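Local coordinates for glycerate dehydrogenase related protein (Thermoplasma acidophilum, PDB 3GVX), which probably reduces glyoxylate or hydroxypyruvate with NAD(P)H and belongs to the D-isomer specific 2-hydroxyacid dehydrogenase family, at residues Y44-R49 with G67-V72; Q54-G59 with I267-A272; A199-T204 with K224-V229; I205-R210 with V229-D234. All coordinates share one frame; numbering follows the deposited sequence.

Contact 1: residues Y44-R49 with G67-V72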
loop_
_atom_site.group_PDB
_atom_site.type_symbol
_atom_site.label_atom_id
_atom_site.label_comp_id
_atom_site.label_asym_id
_atom_site.label_seq_id
_atom_site.Cartn_x
_atom_site.Cartn_y
_atom_site.Cartn_z
ATOM N N TYR B 44 -18.812 31.057 -12.142
ATOM C CA TYR B 44 -20.107 30.464 -11.951
ATOM C C TYR B 44 -21.064 31.466 -12.580
ATOM O O TYR B 44 -20.685 32.596 -12.905
ATOM C CB TYR B 44 -20.396 30.245 -10.451
ATOM C CG TYR B 44 -20.241 31.480 -9.564
ATOM C CD1 TYR B 44 -21.231 32.456 -9.510
ATOM C CD2 TYR B 44 -19.109 31.664 -8.772
ATOM C CE1 TYR B 44 -21.098 33.600 -8.698
ATOM C CE2 TYR B 44 -18.966 32.800 -7.952
ATOM C CZ TYR B 44 -19.971 33.762 -7.920
ATOM O OH TYR B 44 -19.846 34.870 -7.113
ATOM N N VAL B 45 -22.298 31.038 -12.776
ATOM C CA VAL B 45 -23.320 31.881 -13.354
ATOM C C VAL B 45 -24.536 31.710 -12.467
ATOM O O VAL B 45 -25.103 30.625 -12.399
ATOM C CB VAL B 45 -23.657 31.424 -14.795
ATOM C CG1 VAL B 45 -24.865 32.217 -15.333
ATOM C CG2 VAL B 45 -22.413 31.571 -15.702
ATOM N N LEU B 46 -24.936 32.773 -11.782
ATOM C CA LEU B 46 -26.074 32.666 -10.888
ATOM C C LEU B 46 -27.390 32.505 -11.614
ATOM O O LEU B 46 -27.645 33.119 -12.642
ATOM C CB LEU B 46 -26.169 33.866 -9.942
ATOM C CG LEU B 46 -25.003 34.057 -8.978
ATOM C CD1 LEU B 46 -25.350 35.247 -8.094
ATOM C CD2 LEU B 46 -24.721 32.779 -8.165
ATOM N N GLY B 47 -28.228 31.654 -11.050
ATOM C CA GLY B 47 -29.526 31.409 -11.619
ATOM C C GLY B 47 -30.567 31.531 -10.542
ATOM O O GLY B 47 -30.324 32.025 -9.438
ATOM N N LYS B 48 -31.751 31.057 -10.874
ATOM C CA LYS B 48 -32.857 31.087 -9.953
ATOM C C LYS B 48 -32.990 29.772 -9.230
ATOM O O LYS B 48 -33.594 29.706 -8.166
ATOM C CB LYS B 48 -34.140 31.365 -10.705
ATOM C CG LYS B 48 -34.420 32.809 -10.894
ATOM C CD LYS B 48 -35.621 32.961 -11.767
ATOM C CE LYS B 48 -36.157 34.357 -11.659
ATOM N NZ LYS B 48 -36.576 34.794 -13.001
ATOM N N ARG B 49 -32.420 28.722 -9.801
ATOM C CA ARG B 49 -32.526 27.409 -9.188
ATOM C C ARG B 49 -31.228 26.906 -8.563
ATOM O O ARG B 49 -31.174 25.793 -8.042
ATOM C CB ARG B 49 -33.027 26.417 -10.241
ATOM C CG ARG B 49 -34.264 26.897 -10.960
ATOM C CD ARG B 49 -34.778 25.867 -11.935
ATOM N NE ARG B 49 -34.978 24.574 -11.293
ATOM C CZ ARG B 49 -34.242 23.494 -11.542
ATOM N NH1 ARG B 49 -33.254 23.550 -12.425
ATOM N NH2 ARG B 49 -34.490 22.360 -10.901
ATOM N N GLY B 67 -19.163 36.818 -3.664
ATOM C CA GLY B 67 -20.315 37.015 -4.518
ATOM C C GLY B 67 -21.310 35.869 -4.516
ATOM O O GLY B 67 -22.327 35.931 -5.192
ATOM N N ILE B 68 -21.050 34.821 -3.747
ATOM C CA ILE B 68 -21.990 33.714 -3.751
ATOM C C ILE B 68 -23.088 33.888 -2.706
ATOM O O ILE B 68 -22.823 33.997 -1.519
ATOM C CB ILE B 68 -21.268 32.354 -3.559
ATOM C CG1 ILE B 68 -20.363 32.104 -4.768
ATOM C CG2 ILE B 68 -22.282 31.244 -3.385
ATOM C CD1 ILE B 68 -19.635 30.765 -4.769
ATOM N N PRO B 69 -24.347 33.911 -3.155
ATOM C CA PRO B 69 -25.492 34.072 -2.259
ATOM C C PRO B 69 -25.488 33.058 -1.108
ATOM O O PRO B 69 -25.044 31.920 -1.254
ATOM C CB PRO B 69 -26.692 33.901 -3.189
ATOM C CG PRO B 69 -26.147 34.337 -4.516
ATOM C CD PRO B 69 -24.793 33.696 -4.538
ATOM N N GLU B 70 -25.987 33.501 0.038
ATOM C CA GLU B 70 -26.053 32.690 1.248
ATOM C C GLU B 70 -26.616 31.272 1.123
ATOM O O GLU B 70 -26.138 30.369 1.792
ATOM C CB GLU B 70 -26.850 33.442 2.317
ATOM C CG GLU B 70 -27.026 32.700 3.621
ATOM C CD GLU B 70 -25.715 32.545 4.419
ATOM O OE1 GLU B 70 -24.701 33.202 4.104
ATOM O OE2 GLU B 70 -25.696 31.759 5.384
ATOM N N ASN B 71 -27.624 31.070 0.282
ATOM C CA ASN B 71 -28.223 29.740 0.139
ATOM C C ASN B 71 -27.469 28.768 -0.765
ATOM O O ASN B 71 -27.769 27.577 -0.790
ATOM C CB ASN B 71 -29.646 29.864 -0.378
ATOM C CG ASN B 71 -29.706 30.542 -1.726
ATOM O OD1 ASN B 71 -29.358 31.717 -1.866
ATOM N ND2 ASN B 71 -30.129 29.797 -2.734
ATOM N N VAL B 72 -26.498 29.288 -1.507
ATOM C CA VAL B 72 -25.718 28.483 -2.444
ATOM C C VAL B 72 -24.450 27.915 -1.828
ATOM O O VAL B 72 -23.587 28.644 -1.335
ATOM C CB VAL B 72 -25.335 29.309 -3.704
ATOM C CG1 VAL B 72 -24.643 28.410 -4.729
ATOM C CG2 VAL B 72 -26.588 29.976 -4.294
#

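Contact 2: residues Q54-G59 with I267-A272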
loop_
_atom_site.group_PDB
_atom_site.type_symbol
_atom_site.label_atom_id
_atom_site.label_comp_id
_atom_site.label_asym_id
_atom_site.label_seq_id
_atom_site.Cartn_x
_atom_site.Cartn_y
_atom_site.Cartn_z
ATOM N N GLN B 54 -19.873 23.463 -7.801
ATOM C CA GLN B 54 -18.729 22.577 -7.619
ATOM C C GLN B 54 -17.500 22.954 -8.442
ATOM O O GLN B 54 -17.501 22.809 -9.663
ATOM C CB GLN B 54 -19.129 21.145 -7.968
ATOM C CG GLN B 54 -17.996 20.158 -7.853
ATOM C CD GLN B 54 -17.704 19.765 -6.425
ATOM O OE1 GLN B 54 -18.560 19.214 -5.731
ATOM N NE2 GLN B 54 -16.487 20.055 -5.971
ATOM N N ALA B 55 -16.452 23.426 -7.774
ATOM C CA ALA B 55 -15.203 23.768 -8.440
ATOM C C ALA B 55 -14.480 22.439 -8.675
ATOM O O ALA B 55 -14.606 21.502 -7.885
ATOM C CB ALA B 55 -14.354 24.673 -7.550
ATOM N N ILE B 56 -13.731 22.345 -9.763
ATOM C CA ILE B 56 -13.023 21.104 -10.045
ATOM C C ILE B 56 -11.606 21.172 -9.521
ATOM O O ILE B 56 -10.895 20.181 -9.524
ATOM C CB ILE B 56 -12.984 20.798 -11.546
ATOM C CG1 ILE B 56 -12.264 21.923 -12.281
ATOM C CG2 ILE B 56 -14.399 20.603 -12.061
ATOM C CD1 ILE B 56 -11.631 21.513 -13.581
ATOM N N SER B 57 -11.195 22.351 -9.069
ATOM C CA SER B 57 -9.853 22.529 -8.521
ATOM C C SER B 57 -9.857 22.274 -7.017
ATOM O O SER B 57 -10.918 22.185 -6.398
ATOM C CB SER B 57 -9.324 23.937 -8.822
ATOM O OG SER B 57 -10.151 24.926 -8.252
ATOM N N ALA B 58 -8.665 22.177 -6.441
ATOM C CA ALA B 58 -8.490 21.927 -5.010
ATOM C C ALA B 58 -8.857 23.137 -4.162
ATOM O O ALA B 58 -9.446 22.999 -3.092
ATOM C CB ALA B 58 -7.052 21.516 -4.738
ATOM N N GLY B 59 -8.507 24.319 -4.656
ATOM C CA GLY B 59 -8.798 25.556 -3.948
ATOM C C GLY B 59 -9.797 26.451 -4.665
ATOM O O GLY B 59 -10.026 26.328 -5.872
ATOM N N ILE B 267 -8.021 12.039 -12.658
ATOM C CA ILE B 267 -8.954 11.558 -11.688
ATOM C C ILE B 267 -9.728 12.674 -10.969
ATOM O O ILE B 267 -10.820 12.441 -10.447
ATOM C CB ILE B 267 -8.158 10.626 -10.743
ATOM C CG1 ILE B 267 -8.755 9.220 -10.817
ATOM C CG2 ILE B 267 -7.976 11.246 -9.370
ATOM C CD1 ILE B 267 -10.277 9.157 -10.796
ATOM N N ALA B 268 -9.165 13.882 -10.971
ATOM C CA ALA B 268 -9.783 15.048 -10.332
ATOM C C ALA B 268 -11.176 15.330 -10.877
ATOM O O ALA B 268 -12.120 15.495 -10.117
ATOM C CB ALA B 268 -8.890 16.278 -10.505
ATOM N N ILE B 269 -11.311 15.341 -12.197
ATOM C CA ILE B 269 -12.601 15.621 -12.811
ATOM C C ILE B 269 -13.688 14.632 -12.404
ATOM O O ILE B 269 -14.827 15.020 -12.178
ATOM C CB ILE B 269 -12.472 15.736 -14.366
ATOM C CG1 ILE B 269 -13.752 16.359 -14.939
ATOM C CG2 ILE B 269 -12.104 14.392 -14.987
ATOM C CD1 ILE B 269 -13.959 17.819 -14.506
ATOM N N GLN B 270 -13.333 13.360 -12.259
ATOM C CA GLN B 270 -14.315 12.362 -11.848
ATOM C C GLN B 270 -14.760 12.566 -10.416
ATOM O O GLN B 270 -15.936 12.446 -10.104
ATOM C CB GLN B 270 -13.757 10.956 -11.996
ATOM C CG GLN B 270 -14.800 9.880 -11.814
ATOM C CD GLN B 270 -14.267 8.513 -12.175
ATOM O OE1 GLN B 270 -13.533 8.362 -13.154
ATOM N NE2 GLN B 270 -14.637 7.508 -11.394
ATOM N N LEU B 271 -13.803 12.855 -9.543
ATOM C CA LEU B 271 -14.109 13.096 -8.134
ATOM C C LEU B 271 -15.029 14.313 -8.011
ATOM O O LEU B 271 -15.906 14.349 -7.150
ATOM C CB LEU B 271 -12.816 13.309 -7.328
ATOM C CG LEU B 271 -11.890 12.084 -7.215
ATOM C CD1 LEU B 271 -10.501 12.522 -6.758
ATOM C CD2 LEU B 271 -12.510 11.050 -6.268
ATOM N N ALA B 272 -14.829 15.297 -8.888
ATOM C CA ALA B 272 -15.657 16.502 -8.892
ATOM C C ALA B 272 -17.114 16.133 -9.161
ATOM O O ALA B 272 -17.999 16.516 -8.407
ATOM C CB ALA B 272 -15.146 17.507 -9.942
#

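Contact 3: residues A199-T204 with K224-V229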
loop_
_atom_site.group_PDB
_atom_site.type_symbol
_atom_site.label_atom_id
_atom_site.label_comp_id
_atom_site.label_asym_id
_atom_site.label_seq_id
_atom_site.Cartn_x
_atom_site.Cartn_y
_atom_site.Cartn_z
ATOM N N ALA B 199 11.955 8.172 19.992
ATOM C CA ALA B 199 11.883 7.121 18.979
ATOM C C ALA B 199 12.167 5.705 19.442
ATOM O O ALA B 199 13.199 5.406 20.051
ATOM C CB ALA B 199 12.782 7.460 17.793
ATOM N N ARG B 200 11.207 4.834 19.174
ATOM C CA ARG B 200 11.349 3.425 19.491
ATOM C C ARG B 200 12.459 2.952 18.609
ATOM O O ARG B 200 12.812 3.606 17.636
ATOM C CB ARG B 200 10.130 2.628 19.067
ATOM C CG ARG B 200 8.914 2.960 19.783
ATOM C CD ARG B 200 7.855 1.994 19.419
ATOM N NE ARG B 200 6.818 2.073 20.422
ATOM C CZ ARG B 200 5.744 1.307 20.455
ATOM N NH1 ARG B 200 5.557 0.386 19.520
ATOM N NH2 ARG B 200 4.865 1.461 21.431
ATOM N N LYS B 201 12.952 1.767 18.922
ATOM C CA LYS B 201 14.008 1.168 18.138
ATOM C C LYS B 201 13.463 0.859 16.741
ATOM O O LYS B 201 12.362 0.334 16.599
ATOM C CB LYS B 201 14.491 -0.111 18.825
ATOM C CG LYS B 201 16.013 -0.236 18.910
ATOM C CD LYS B 201 16.651 0.934 19.704
ATOM C CE LYS B 201 18.159 0.747 19.866
ATOM N NZ LYS B 201 18.951 1.800 19.183
ATOM N N ASN B 202 14.233 1.224 15.721
ATOM C CA ASN B 202 13.877 0.990 14.316
ATOM C C ASN B 202 12.745 1.841 13.764
ATOM O O ASN B 202 12.116 1.486 12.768
ATOM C CB ASN B 202 13.538 -0.479 14.089
ATOM C CG ASN B 202 14.698 -1.382 14.387
ATOM O OD1 ASN B 202 15.838 -1.100 14.011
ATOM N ND2 ASN B 202 14.422 -2.481 15.058
ATOM N N LEU B 203 12.511 2.975 14.404
ATOM C CA LEU B 203 11.460 3.876 13.981
ATOM C C LEU B 203 11.738 4.367 12.577
ATOM O O LEU B 203 12.884 4.618 12.216
ATOM C CB LEU B 203 11.374 5.073 14.924
ATOM C CG LEU B 203 10.513 6.201 14.349
ATOM C CD1 LEU B 203 9.012 5.824 14.414
ATOM C CD2 LEU B 203 10.804 7.488 15.117
ATOM N N THR B 204 10.682 4.473 11.784
ATOM C CA THR B 204 10.775 4.980 10.428
ATOM C C THR B 204 9.918 6.227 10.390
ATOM O O THR B 204 8.745 6.219 10.773
ATOM C CB THR B 204 10.244 3.978 9.394
ATOM O OG1 THR B 204 11.008 2.771 9.474
ATOM C CG2 THR B 204 10.359 4.556 7.984
ATOM N N LYS B 224 22.759 10.014 12.754
ATOM C CA LYS B 224 24.112 9.511 12.964
ATOM C C LYS B 224 24.170 8.737 14.270
ATOM O O LYS B 224 24.751 7.664 14.348
ATOM C CB LYS B 224 25.106 10.674 13.015
ATOM C CG LYS B 224 25.310 11.382 11.701
ATOM C CD LYS B 224 26.433 10.729 10.919
ATOM C CE LYS B 224 26.387 11.146 9.466
ATOM N NZ LYS B 224 27.452 10.442 8.714
ATOM N N GLU B 225 23.563 9.297 15.301
ATOM C CA GLU B 225 23.549 8.663 16.613
ATOM C C GLU B 225 22.788 7.393 16.565
ATOM O O GLU B 225 23.267 6.303 16.861
ATOM C CB GLU B 225 22.799 9.510 17.608
ATOM C CG GLU B 225 23.446 10.740 18.061
ATOM C CD GLU B 225 22.547 11.427 19.054
ATOM O OE1 GLU B 225 21.753 10.703 19.702
ATOM O OE2 GLU B 225 22.628 12.669 19.187
ATOM N N ARG B 226 21.533 7.619 16.236
ATOM C CA ARG B 226 20.524 6.608 16.123
ATOM C C ARG B 226 20.411 6.018 14.709
ATOM O O ARG B 226 19.424 6.239 14.009
ATOM C CB ARG B 226 19.196 7.220 16.517
ATOM C CG ARG B 226 18.177 6.191 16.590
ATOM C CD ARG B 226 18.578 5.297 17.714
ATOM N NE ARG B 226 17.706 5.608 18.810
ATOM C CZ ARG B 226 16.468 5.158 18.870
ATOM N NH1 ARG B 226 16.018 4.369 17.904
ATOM N NH2 ARG B 226 15.668 5.546 19.846
ATOM N N SER B 227 21.416 5.249 14.305
ATOM C CA SER B 227 21.468 4.639 12.978
ATOM C C SER B 227 20.386 3.623 12.585
ATOM O O SER B 227 20.367 3.177 11.439
ATOM C CB SER B 227 22.838 3.983 12.761
ATOM O OG SER B 227 22.973 2.794 13.515
ATOM N N ASP B 228 19.512 3.235 13.511
ATOM C CA ASP B 228 18.439 2.274 13.206
ATOM C C ASP B 228 17.224 3.037 12.692
ATOM O O ASP B 228 16.320 2.468 12.087
ATOM C CB ASP B 228 18.048 1.508 14.463
ATOM C CG ASP B 228 17.737 2.440 15.614
ATOM O OD1 ASP B 228 18.606 3.268 15.942
ATOM O OD2 ASP B 228 16.630 2.362 16.181
ATOM N N VAL B 229 17.216 4.339 12.944
ATOM C CA VAL B 229 16.119 5.193 12.525
ATOM C C VAL B 229 16.304 5.689 11.105
ATOM O O VAL B 229 17.399 6.077 10.700
ATOM C CB VAL B 229 15.965 6.406 13.475
ATOM C CG1 VAL B 229 14.866 7.339 12.964
ATOM C CG2 VAL B 229 15.652 5.918 14.886
#

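Contact 4: residues I205-R210 with V229-D234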
loop_
_atom_site.group_PDB
_atom_site.type_symbol
_atom_site.label_atom_id
_atom_site.label_comp_id
_atom_site.label_asym_id
_atom_site.label_seq_id
_atom_site.Cartn_x
_atom_site.Cartn_y
_atom_site.Cartn_z
ATOM N N ILE B 205 10.523 7.311 9.943
ATOM C CA ILE B 205 9.821 8.564 9.872
ATOM C C ILE B 205 9.567 8.937 8.432
ATOM O O ILE B 205 10.455 8.861 7.585
ATOM C CB ILE B 205 10.608 9.661 10.573
ATOM C CG1 ILE B 205 10.905 9.196 12.001
ATOM C CG2 ILE B 205 9.834 10.974 10.512
ATOM C CD1 ILE B 205 11.318 10.265 12.971
ATOM N N VAL B 206 8.331 9.318 8.154
ATOM C CA VAL B 206 7.963 9.705 6.815
ATOM C C VAL B 206 7.462 11.140 6.842
ATOM O O VAL B 206 6.546 11.485 7.593
ATOM C CB VAL B 206 6.857 8.791 6.266
ATOM C CG1 VAL B 206 6.749 8.967 4.766
ATOM C CG2 VAL B 206 7.133 7.338 6.669
ATOM N N ASN B 207 8.065 11.977 6.012
ATOM C CA ASN B 207 7.678 13.373 5.960
ATOM C C ASN B 207 7.026 13.764 4.644
ATOM O O ASN B 207 7.678 13.790 3.603
ATOM C CB ASN B 207 8.899 14.265 6.186
ATOM C CG ASN B 207 8.514 15.683 6.534
ATOM O OD1 ASN B 207 7.417 16.139 6.205
ATOM N ND2 ASN B 207 9.416 16.394 7.193
ATOM N N VAL B 208 5.732 14.054 4.685
ATOM C CA VAL B 208 5.033 14.502 3.490
ATOM C C VAL B 208 4.401 15.872 3.756
ATOM O O VAL B 208 3.440 16.264 3.105
ATOM C CB VAL B 208 3.938 13.508 3.037
ATOM C CG1 VAL B 208 4.573 12.255 2.469
ATOM C CG2 VAL B 208 2.999 13.195 4.200
ATOM N N ALA B 209 4.960 16.593 4.721
ATOM C CA ALA B 209 4.463 17.921 5.069
ATOM C C ALA B 209 5.424 18.986 4.539
ATOM O O ALA B 209 5.446 19.283 3.355
ATOM C CB ALA B 209 4.304 18.039 6.592
ATOM N N ARG B 210 6.239 19.528 5.425
ATOM C CA ARG B 210 7.202 20.539 5.038
ATOM C C ARG B 210 8.506 20.278 5.756
ATOM O O ARG B 210 8.516 19.840 6.907
ATOM C CB ARG B 210 6.657 21.924 5.383
ATOM C CG ARG B 210 5.491 22.365 4.505
ATOM C CD ARG B 210 6.018 22.863 3.168
ATOM N NE ARG B 210 5.398 22.200 2.022
ATOM C CZ ARG B 210 4.336 22.653 1.361
ATOM N NH1 ARG B 210 3.763 23.789 1.727
ATOM N NH2 ARG B 210 3.846 21.970 0.333
ATOM N N VAL B 229 17.216 4.339 12.944
ATOM C CA VAL B 229 16.119 5.193 12.525
ATOM C C VAL B 229 16.304 5.689 11.105
ATOM O O VAL B 229 17.399 6.077 10.700
ATOM C CB VAL B 229 15.965 6.406 13.475
ATOM C CG1 VAL B 229 14.866 7.339 12.964
ATOM C CG2 VAL B 229 15.652 5.918 14.886
ATOM N N TRP B 230 15.223 5.648 10.342
ATOM C CA TRP B 230 15.272 6.108 8.973
ATOM C C TRP B 230 14.381 7.299 8.804
ATOM O O TRP B 230 13.409 7.482 9.529
ATOM C CB TRP B 230 14.873 4.999 7.994
ATOM C CG TRP B 230 15.993 4.081 7.702
ATOM C CD1 TRP B 230 16.673 3.320 8.603
ATOM C CD2 TRP B 230 16.609 3.842 6.428
ATOM N NE1 TRP B 230 17.668 2.618 7.978
ATOM C CE2 TRP B 230 17.648 2.911 6.643
ATOM C CE3 TRP B 230 16.375 4.309 5.130
ATOM C CZ2 TRP B 230 18.465 2.445 5.602
ATOM C CZ3 TRP B 230 17.185 3.840 4.094
ATOM C CH2 TRP B 230 18.213 2.914 4.339
ATOM N N TYR B 231 14.729 8.116 7.831
ATOM C CA TYR B 231 13.961 9.298 7.549
ATOM C C TYR B 231 13.625 9.274 6.079
ATOM O O TYR B 231 14.504 9.380 5.236
ATOM C CB TYR B 231 14.781 10.542 7.890
ATOM C CG TYR B 231 14.044 11.839 7.660
ATOM C CD1 TYR B 231 12.848 12.106 8.313
ATOM C CD2 TYR B 231 14.556 12.811 6.807
ATOM C CE1 TYR B 231 12.169 13.307 8.111
ATOM C CE2 TYR B 231 13.894 14.025 6.597
ATOM C CZ TYR B 231 12.704 14.270 7.258
ATOM O OH TYR B 231 12.062 15.471 7.081
ATOM N N LEU B 232 12.349 9.105 5.770
ATOM C CA LEU B 232 11.917 9.080 4.385
ATOM C C LEU B 232 11.161 10.364 4.142
ATOM O O LEU B 232 10.169 10.650 4.809
ATOM C CB LEU B 232 11.010 7.881 4.137
ATOM C CG LEU B 232 11.504 6.615 4.830
ATOM C CD1 LEU B 232 10.473 5.532 4.593
ATOM C CD2 LEU B 232 12.905 6.209 4.327
ATOM N N SER B 233 11.621 11.148 3.185
ATOM C CA SER B 233 10.940 12.401 2.952
ATOM C C SER B 233 10.740 12.792 1.512
ATOM O O SER B 233 11.544 12.495 0.628
ATOM C CB SER B 233 11.666 13.518 3.699
ATOM O OG SER B 233 10.852 14.663 3.779
ATOM N N ASP B 234 9.627 13.464 1.290
ATOM C CA ASP B 234 9.308 13.942 -0.028
ATOM C C ASP B 234 9.620 15.433 -0.073
ATOM O O ASP B 234 9.435 16.071 -1.097
ATOM C CB ASP B 234 7.839 13.697 -0.341
ATOM C CG ASP B 234 7.455 14.191 -1.707
ATOM O OD1 ASP B 234 8.122 13.820 -2.700
ATOM O OD2 ASP B 234 6.482 14.960 -1.792
HETATM O O HOH W 1 5.075 16.250 0.453
#

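Contact 1: residues Y44-R49 with G67-V72
The phenol ring of Y44 crosses the side chain of I68 obliquely, with CE2 of Y44 3.5 Å from CG1 of I68. Y44 CZ meets the same methylene at 3.6 Å from I68 CG1, while the terminal methyl adds a longer touch, I68 CD1 lying 3.8 Å from Y44 CE2. Further along the ring, the hydroxyl oxygen of Y44 sits against the peptide that follows G67, 3.1 Å from its C atom. The hydroxyl does not bond there: its partner is the backbone oxygen of D64. A second apolar pair lies beside the first, where L46 and P69 reach toward each other tip to tip, L46 CD2 coming within 3.7 Å of P69 CD and L46 CD1 within 3.8 Å of P69 CG. Both segments are surface loops flanking strand 52-55 of the five-stranded parallel sheet, one leading into that strand and the other running on to strand 73-75, the outermost of that sheet within the chain. The first torsion of Y44 sets CG between the backbone N and the carbonyl carbon (chi1 54°), on the side of the second loop. An alanine in place of Y44 would probably open a gap beside I68 and leave the D64 oxygen without its hydroxyl mate. Behind this layer, I53 of strand 52-55 touches the side chains of both Y44 and I68. P69 also starts a type I turn, closed by the bond from V72 N to P69 O at 3.0 Å, and V72 in turn packs on I53.

Contact 2: residues Q54-G59 with I267-A272
The amide nitrogen of Q54, a residue that packs against A272, is gripped by two carbonyl oxygens. NE2 of Q54 donates to the O of A55 over 3.0 Å in a nearly straight bond (175° at the hydrogen), with the acceptor in the amide plane, and more weakly to the O of S76. These bonds would probably fix the rotation of the amide group. The chain bends at chi2 (78°), which places CD, and the CG methylene of Q54 touches the helix 3.7 Å from A272 O. In the apolar part of the contact, I56 CG2 meets I269 CD1 at 3.7 Å and A272 CB at 3.8 Å, and the side chains of I56 and I269 lie side by side, pointing the same way. The small side chain of A272 is consistent with the close approach of the helix, A272 CA lying 5.4 Å from I56 CA. Outside the two segments, N77 ND2 bridges them, bonding to the backbone oxygens of I56 and A268. Helix 266-279 packs at the C-terminal end of strand 52-55, consistent with the substrate-binding domain of this dehydrogenase family, in which a late helix returns to the N-terminal parallel sheet.

Contact 3: residues A199-T204 with K224-V229
R226 leaves its backbone with CG anti to the backbone N (chi1 -172°) and then bends at chi2 and chi3, carrying its guanidinium to the A199-L203 loop; D228 CG sits between its own backbone N and carbonyl carbon (chi1 52°), which turns the carboxylate to the same place. Two backbone oxygens meet the edge of the guanidinium near its plane. R226 NH2 donates to A199 O, although the modelled separation is doubtfully short, and R226 NH1 makes a weak bond to R200 O at 3.3 Å. NH1 of R226 also forms a salt bridge with OD2 of D228 at 2.7 Å. That same carboxylate oxygen accepts from the backbone, N202 N lying 2.7 Å from D228 OD2 in a nearly straight bond (175°) that uses the anti lone pair. K201 lays its CD over one face of the guanidinium and crosses the D228 side chain at about a right angle; its NZ probably adds a salt bridge to D228 OD1, an atom whose place is doubtful. A leucine in place of R226 would probably leave the oxygens of A199 and R200 without these donors and D228 without its arginine mate. V229 CA makes a CH...O contact with L203 O at 3.3 Å. R226 is the first residue past helix 216-225, and its type I turn leads into strand 230-233 as the type II turn R200-L203 leads into strand 204-207; F222 of the helix packs on A199 and V229, while L203 rests on V177 of strand 176-179.

Contact 4: residues I205-R210 with V229-D234
The ring of Y231 takes I205 at its edge: the CG2 methyl of I205 lies in the ring plane, 3.9 Å from Y231 CD1. Beyond it, N207 sets its amide at 70° to the ring, and ND2 of N207 donates to OH of Y231 over 2.8 Å, the hydroxyl lying somewhat out of the amide plane. At the other end N207 OD1 accepts from A209 N at 2.9 Å, an Asx turn, and bonds at both ends fix the rotation of the amide. S233 OG approaches N207 CB to 3.1 Å, but its hydrogen bond goes to V235 O. On the face of the sheet opposite to I205, N207, Y231 and S233, V206 and L232 lie abreast. The strands pair in a parallel ladder, with bonds including L232 N to I205 O at 2.6 Å, N207 N to L232 O at 2.8 Å and D234 N to N207 O at 3.0 Å. A water links D234 OD2 and, weakly, V208 O, and D234 has further partners in S253, V256 and A257. The axes of these short strand segments are inclined by 19°, and helix 216-225 joins the strands in the beta-alpha-beta crossover of a Rossmann-type NAD-binding domain.

From the N terminus the chain first passes residues 44-49, then 54-59, which opens contact 2, before 67-72 closes contact 1. These two contacts therefore cross, and contact 1 ties together the loops before and after strand 52-55. Contact 2 closes only at 267-272, after more than 200 residues, bringing helix 266-279 back to the five-stranded sheet. Within that long excursion lies the seven-stranded sheet with contacts 3 and 4, which cross each other, share V229 and meet where L203 O probably bonds to W230 N. Contact 3 joins the two turns preceding strands 204-207 and 230-233, and contact 4 pairs the strands themselves. Centres of contacts 1 and 3 stand about 55 Å apart.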